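Local coordinates for protein deoxyhypusine hydroxylase (PDB 4D50) that catalyses the iron-dependent hydroxylation of deoxyhypusine on the translation factor eIF-5A, the second step in making hypusine, at residues F178-A183 against A208-E213; A198-L203 against Y216-L221. All coordinates share one frame; numbering follows the deposited sequence.

Contact 1: F178-A183 against A208-E213. With FE (Fe (III) ion), chain C; PER (peroxide ion), chain E.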
loop_
_atom_site.group_PDB
_atom_site.type_symbol
_atom_site.label_atom_id
_atom_site.label_comp_id
_atom_site.label_asym_id
_atom_site.label_seq_id
_atom_site.Cartn_x
_atom_site.Cartn_y
_atom_site.Cartn_z
ATOM N N PHE A 178 -11.957 9.935 6.125
ATOM C CA PHE A 178 -12.080 8.633 6.735
ATOM C C PHE A 178 -13.358 7.971 6.336
ATOM O O PHE A 178 -13.362 6.760 6.063
ATOM C CB PHE A 178 -12.017 8.753 8.262
ATOM C CG PHE A 178 -11.934 7.449 8.980
ATOM C CD1 PHE A 178 -10.776 6.716 8.964
ATOM C CD2 PHE A 178 -13.004 7.006 9.756
ATOM C CE1 PHE A 178 -10.682 5.546 9.678
ATOM C CE2 PHE A 178 -12.886 5.888 10.515
ATOM C CZ PHE A 178 -11.717 5.154 10.491
ATOM N N GLU A 179 -14.436 8.742 6.283
ATOM C CA GLU A 179 -15.740 8.154 5.963
ATOM C C GLU A 179 -15.735 7.682 4.482
ATOM O O GLU A 179 -16.333 6.638 4.138
ATOM C CB GLU A 179 -16.824 9.180 6.226
ATOM C CG GLU A 179 -17.392 9.239 7.630
ATOM C CD GLU A 179 -16.436 9.683 8.744
ATOM O OE1 GLU A 179 -15.309 10.166 8.471
ATOM O OE2 GLU A 179 -16.845 9.541 9.930
ATOM N N ARG A 180 -15.042 8.444 3.639
ATOM C CA ARG A 180 -14.927 8.136 2.239
ATOM C C ARG A 180 -14.141 6.843 2.091
ATOM O O ARG A 180 -14.462 6.052 1.206
ATOM C CB ARG A 180 -14.272 9.275 1.439
ATOM C CG ARG A 180 -15.031 10.540 1.619
ATOM C CD ARG A 180 -14.449 11.660 0.786
ATOM N NE ARG A 180 -14.515 11.425 -0.654
ATOM C CZ ARG A 180 -13.876 12.189 -1.558
ATOM N NH1 ARG A 180 -13.170 13.281 -1.177
ATOM N NH2 ARG A 180 -13.966 11.957 -2.854
ATOM N N TYR A 181 -13.062 6.699 2.841
ATOM C CA TYR A 181 -12.283 5.457 2.830
ATOM C C TYR A 181 -13.096 4.288 3.310
ATOM O O TYR A 181 -12.985 3.132 2.837
ATOM C CB TYR A 181 -11.014 5.597 3.687
ATOM C CG TYR A 181 -9.790 6.092 2.967
ATOM C CD1 TYR A 181 -9.806 7.301 2.279
ATOM C CD2 TYR A 181 -8.601 5.454 3.108
ATOM C CE1 TYR A 181 -8.703 7.763 1.602
ATOM C CE2 TYR A 181 -7.475 5.927 2.426
ATOM C CZ TYR A 181 -7.540 7.075 1.688
ATOM O OH TYR A 181 -6.393 7.590 1.046
ATOM N N ARG A 182 -13.970 4.520 4.298
ATOM C CA ARG A 182 -14.778 3.381 4.751
ATOM C C ARG A 182 -15.708 2.852 3.617
ATOM O O ARG A 182 -15.941 1.661 3.480
ATOM C CB ARG A 182 -15.632 3.841 5.992
ATOM C CG ARG A 182 -14.806 4.080 7.217
ATOM C CD ARG A 182 -15.609 4.001 8.517
ATOM N NE ARG A 182 -16.249 2.714 8.695
ATOM C CZ ARG A 182 -17.143 2.481 9.655
ATOM N NH1 ARG A 182 -17.490 3.469 10.482
ATOM N NH2 ARG A 182 -17.731 1.313 9.725
ATOM N N ALA A 183 -16.213 3.769 2.811
ATOM C CA ALA A 183 -17.152 3.458 1.732
ATOM C C ALA A 183 -16.335 2.770 0.623
ATOM O O ALA A 183 -16.800 1.825 0.034
ATOM C CB ALA A 183 -17.745 4.733 1.212
ATOM N N ALA A 208 -4.561 13.233 -4.120
ATOM C CA ALA A 208 -3.698 12.190 -4.649
ATOM C C ALA A 208 -3.677 10.960 -3.732
ATOM O O ALA A 208 -3.768 9.838 -4.206
ATOM C CB ALA A 208 -2.275 12.736 -4.839
ATOM N N LEU A 209 -3.646 11.141 -2.402
ATOM C CA LEU A 209 -3.716 9.980 -1.476
ATOM C C LEU A 209 -4.956 9.151 -1.750
ATOM O O LEU A 209 -4.871 7.917 -1.947
ATOM C CB LEU A 209 -3.725 10.438 -0.023
ATOM C CG LEU A 209 -3.329 9.351 0.957
ATOM C CD1 LEU A 209 -1.864 9.021 0.896
ATOM C CD2 LEU A 209 -3.721 9.732 2.365
ATOM N N PHE A 210 -6.119 9.824 -1.793
ATOM C CA PHE A 210 -7.390 9.173 -2.109
ATOM C C PHE A 210 -7.368 8.386 -3.402
ATOM O O PHE A 210 -7.757 7.186 -3.407
ATOM C CB PHE A 210 -8.503 10.235 -2.185
ATOM C CG PHE A 210 -9.885 9.707 -2.588
ATOM C CD1 PHE A 210 -10.244 9.617 -3.937
ATOM C CD2 PHE A 210 -10.820 9.330 -1.651
ATOM C CE1 PHE A 210 -11.496 9.228 -4.315
ATOM C CE2 PHE A 210 -12.068 8.803 -2.053
ATOM C CZ PHE A 210 -12.396 8.785 -3.372
ATOM N N ARG A 211 -6.890 8.998 -4.477
ATOM C CA ARG A 211 -6.839 8.316 -5.788
ATOM C C ARG A 211 -5.930 7.095 -5.737
ATOM O O ARG A 211 -6.182 6.058 -6.354
ATOM C CB ARG A 211 -6.342 9.266 -6.876
ATOM C CG ARG A 211 -7.434 10.267 -7.208
ATOM C CD ARG A 211 -7.182 11.032 -8.504
ATOM N NE ARG A 211 -5.906 11.665 -8.566
ATOM C CZ ARG A 211 -5.613 12.884 -8.056
ATOM N NH1 ARG A 211 -6.530 13.562 -7.342
ATOM N NH2 ARG A 211 -4.378 13.417 -8.244
ATOM N N HIS A 212 -4.827 7.227 -5.061
ATOM C CA HIS A 212 -3.908 6.116 -4.978
ATOM C C HIS A 212 -4.539 4.948 -4.271
ATOM O O HIS A 212 -4.334 3.810 -4.647
ATOM C CB HIS A 212 -2.542 6.606 -4.407
ATOM C CG HIS A 212 -2.073 6.022 -3.116
ATOM N ND1 HIS A 212 -2.617 6.385 -1.909
ATOM C CD2 HIS A 212 -1.000 5.250 -2.813
ATOM C CE1 HIS A 212 -2.024 5.718 -0.950
ATOM N NE2 HIS A 212 -1.007 5.069 -1.459
ATOM N N GLU A 213 -5.251 5.237 -3.184
ATOM C CA GLU A 213 -5.958 4.207 -2.484
ATOM C C GLU A 213 -6.961 3.510 -3.360
ATOM O O GLU A 213 -7.117 2.275 -3.267
ATOM C CB GLU A 213 -6.600 4.777 -1.206
ATOM C CG GLU A 213 -6.942 3.693 -0.235
ATOM C CD GLU A 213 -5.733 3.017 0.415
ATOM O OE1 GLU A 213 -4.746 3.707 0.749
ATOM O OE2 GLU A 213 -5.817 1.777 0.598
HETATM FE FE FE C . 0.706 4.117 -0.318
HETATM O O1 PER E . 2.155 4.797 -1.867
HETATM O O2 PER E . 2.210 4.654 -3.402
HETATM O O HOH W 1 -4.219 6.083 1.676
HETATM O O HOH W 2 0.861 2.271 -1.393
HETATM O O HOH W 3 -0.796 3.084 0.875
#

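Contact 2: A198-L203 against Y216-L221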
loop_
_atom_site.group_PDB
_atom_site.type_symbol
_atom_site.label_atom_id
_atom_site.label_comp_id
_atom_site.label_asym_id
_atom_site.label_seq_id
_atom_site.Cartn_x
_atom_site.Cartn_y
_atom_site.Cartn_z
ATOM N N ALA A 198 -17.861 1.970 -9.789
ATOM C CA ALA A 198 -18.053 3.007 -8.838
ATOM C C ALA A 198 -16.669 3.447 -8.208
ATOM O O ALA A 198 -16.343 4.598 -8.161
ATOM C CB ALA A 198 -19.013 2.576 -7.780
ATOM N N LEU A 199 -15.871 2.453 -7.861
ATOM C CA LEU A 199 -14.515 2.683 -7.355
ATOM C C LEU A 199 -13.736 3.520 -8.392
ATOM O O LEU A 199 -13.102 4.537 -8.057
ATOM C CB LEU A 199 -13.845 1.358 -7.023
ATOM C CG LEU A 199 -14.232 0.835 -5.640
ATOM C CD1 LEU A 199 -13.809 -0.607 -5.519
ATOM C CD2 LEU A 199 -13.603 1.588 -4.453
ATOM N N ALA A 200 -13.854 3.118 -9.662
ATOM C CA ALA A 200 -12.985 3.672 -10.716
ATOM C C ALA A 200 -13.303 5.146 -10.922
ATOM O O ALA A 200 -12.412 5.873 -11.318
ATOM C CB ALA A 200 -13.064 2.909 -12.004
ATOM N N GLU A 201 -14.539 5.553 -10.654
ATOM C CA GLU A 201 -14.911 6.995 -10.657
ATOM C C GLU A 201 -14.080 7.748 -9.675
ATOM O O GLU A 201 -13.820 8.925 -9.867
ATOM C CB GLU A 201 -16.391 7.219 -10.402
ATOM C CG GLU A 201 -17.299 6.610 -11.459
ATOM C CD GLU A 201 -18.800 6.846 -11.168
ATOM O OE1 GLU A 201 -19.214 7.994 -11.064
ATOM O OE2 GLU A 201 -19.548 5.881 -11.086
ATOM N N GLY A 202 -13.622 7.103 -8.575
ATOM C CA GLY A 202 -12.761 7.834 -7.675
ATOM C C GLY A 202 -11.391 8.206 -8.215
ATOM O O GLY A 202 -10.676 9.014 -7.616
ATOM N N LEU A 203 -11.007 7.671 -9.368
ATOM C CA LEU A 203 -9.766 8.055 -9.978
ATOM C C LEU A 203 -9.831 9.471 -10.588
ATOM O O LEU A 203 -8.816 9.994 -10.990
ATOM C CB LEU A 203 -9.311 7.073 -11.068
ATOM C CG LEU A 203 -9.001 5.701 -10.520
ATOM C CD1 LEU A 203 -8.929 4.684 -11.629
ATOM C CD2 LEU A 203 -7.774 5.786 -9.711
ATOM N N TYR A 216 -5.105 1.045 -5.341
ATOM C CA TYR A 216 -4.762 -0.130 -4.551
ATOM C C TYR A 216 -5.971 -1.082 -4.410
ATOM O O TYR A 216 -5.863 -2.293 -4.666
ATOM C CB TYR A 216 -4.217 0.343 -3.179
ATOM C CG TYR A 216 -4.029 -0.721 -2.111
ATOM C CD1 TYR A 216 -5.063 -1.042 -1.201
ATOM C CD2 TYR A 216 -2.790 -1.388 -1.956
ATOM C CE1 TYR A 216 -4.883 -2.029 -0.196
ATOM C CE2 TYR A 216 -2.621 -2.335 -0.952
ATOM C CZ TYR A 216 -3.673 -2.667 -0.103
ATOM O OH TYR A 216 -3.460 -3.599 0.946
ATOM N N VAL A 217 -7.139 -0.546 -4.033
ATOM C CA VAL A 217 -8.284 -1.411 -3.824
ATOM C C VAL A 217 -8.797 -2.024 -5.143
ATOM O O VAL A 217 -9.188 -3.188 -5.125
ATOM C CB VAL A 217 -9.462 -0.780 -3.117
ATOM C CG1 VAL A 217 -9.066 -0.200 -1.732
ATOM C CG2 VAL A 217 -10.049 0.324 -3.871
ATOM N N LEU A 218 -8.650 -1.311 -6.248
ATOM C CA LEU A 218 -8.950 -1.868 -7.575
ATOM C C LEU A 218 -7.988 -3.030 -7.886
ATOM O O LEU A 218 -8.426 -4.067 -8.466
ATOM C CB LEU A 218 -8.958 -0.776 -8.661
ATOM C CG LEU A 218 -10.191 0.119 -8.670
ATOM C CD1 LEU A 218 -9.968 1.339 -9.571
ATOM C CD2 LEU A 218 -11.472 -0.630 -8.901
ATOM N N GLY A 219 -6.717 -2.939 -7.510
ATOM C CA GLY A 219 -5.771 -4.003 -7.647
ATOM C C GLY A 219 -6.077 -5.176 -6.748
ATOM O O GLY A 219 -5.824 -6.368 -7.088
ATOM N N GLN A 220 -6.725 -4.923 -5.591
ATOM C CA GLN A 220 -7.100 -6.022 -4.687
ATOM C C GLN A 220 -8.315 -6.716 -5.201
ATOM O O GLN A 220 -8.322 -7.987 -5.237
ATOM C CB GLN A 220 -7.417 -5.471 -3.293
ATOM C CG GLN A 220 -6.250 -4.994 -2.504
ATOM C CD GLN A 220 -6.694 -4.721 -1.056
ATOM O OE1 GLN A 220 -7.563 -3.888 -0.786
ATOM N NE2 GLN A 220 -6.135 -5.480 -0.163
ATOM N N LEU A 221 -9.320 -5.933 -5.616
ATOM C CA LEU A 221 -10.589 -6.440 -6.158
ATOM C C LEU A 221 -10.299 -7.214 -7.461
ATOM O O LEU A 221 -10.866 -8.291 -7.696
ATOM C CB LEU A 221 -11.526 -5.319 -6.500
ATOM C CG LEU A 221 -12.902 -5.673 -7.046
ATOM C CD1 LEU A 221 -13.660 -6.690 -6.155
ATOM C CD2 LEU A 221 -13.687 -4.418 -7.169
#

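Contact 1: F178-A183 against A208-E213
R180 sets its guanidinium over one face of the F210 ring, tilted against it. R180 CZ is 4.3 Å from the centroid of the F210 ring, 27° off the normal, a cation-pi contact. R180 NH2 comes nearest, 3.6 Å from F210 CZ, and sits toward the rim. NE hydrogen-bonds to L170 O and NH1 makes a salt bridge to E173, which help hold the guanidinium in place. Y181 reaches in beside F210, with Y181 CE1 4.2 Å from F210 CD2. E213 crosses the tyrosine ring at about a right angle, with E213 CG 3.5 Å from Y181 CE2. Water 1 lies in the ring plane, 2.7 Å from Y181 OH, and donates to E213 OE1 at 2.6 Å. A phenylalanine in place of Y181 would probably leave this water and the buried E213 carboxylate less firmly placed.

One turn back, L209 O accepts from E213 N and from H212 ND1. The bond from H212 ND1 to L209 O (2.7 Å, 162°) lies in the ring plane and uses a carbonyl lone pair, which, with the iron bond at NE2, helps fix the ring's rotation. H212 NE2 binds iron at 2.3 Å, with H94 and E95 on the same metal and the peroxide bound to it. Segments 178-183 and 208-213 run nearly parallel, 11° apart, in consecutive HEAT-like repeats, and helix 208-221 carries H212, a ligand of the diiron-peroxo site.

Contact 2: A198-L203 against Y216-L221
L199 and L218 are the two largest contributors between the segments. Both point at the opposite segment, and their side chains slide past each other in opposite directions. L218 CD2 pushes against the base of L199, 3.6 Å from L199 CB. CG of L218 stands anti to the carbonyl carbon (chi1 -76°), on the way toward L199.

The two methyls of L218 fill different places. CD2 lies against L199, also touching its CD1. L218 CD1 enters the shallow dip over A200, 4.0 Å from A200 CA, where the small side chain lets it come close to the backbone. L218 CD1 also meets L203 CD1 at 4.1 Å, close beside its contact with A200. These two leucines reach toward each other tip to tip.

The methyls of L199 fork in the same way. L199 CD2 touches V217 CG2 at 3.8 Å, and the two side chains cross at about a right angle. L199 CD1 meets L221 CD2 at 4.2 Å. L199 therefore sits among V217, L218 and L221, three residues of one face of helix 208-221.

M184 of helix 177-190 packs on both L199 and V217, and C247 of helix 241-254 packs on L203. Together they tie the contact to the neighbouring helices.

No hydrogen bond crosses between the segments. Every side-chain contact here is aliphatic, so the two segments are held by the fit of methyl groups and by the exclusion of water, with no directional bond between them to set the spacing.

In the fold
Both contacts are buried and share helix 208-221, contact 1 at its N-terminal end and contact 2 at its C-terminal end. Its partners there, helices 177-190 and 193-201, follow each other in the chain. Contacts 1 and 2 thus join HEAT-like repeats 3 and 4 through both helices of repeat 3. Their centres are 10 Å apart, and they touch where F210 and R211 pack on the backbone of G202 and L203. The chemistry differs with place. Contact 1 holds an iron ligand and mixes aromatic, charged and water-mediated contacts. Contact 2, whose V217 side chain is about 11 Å from a bound iron (nearest atoms), is wholly aliphatic.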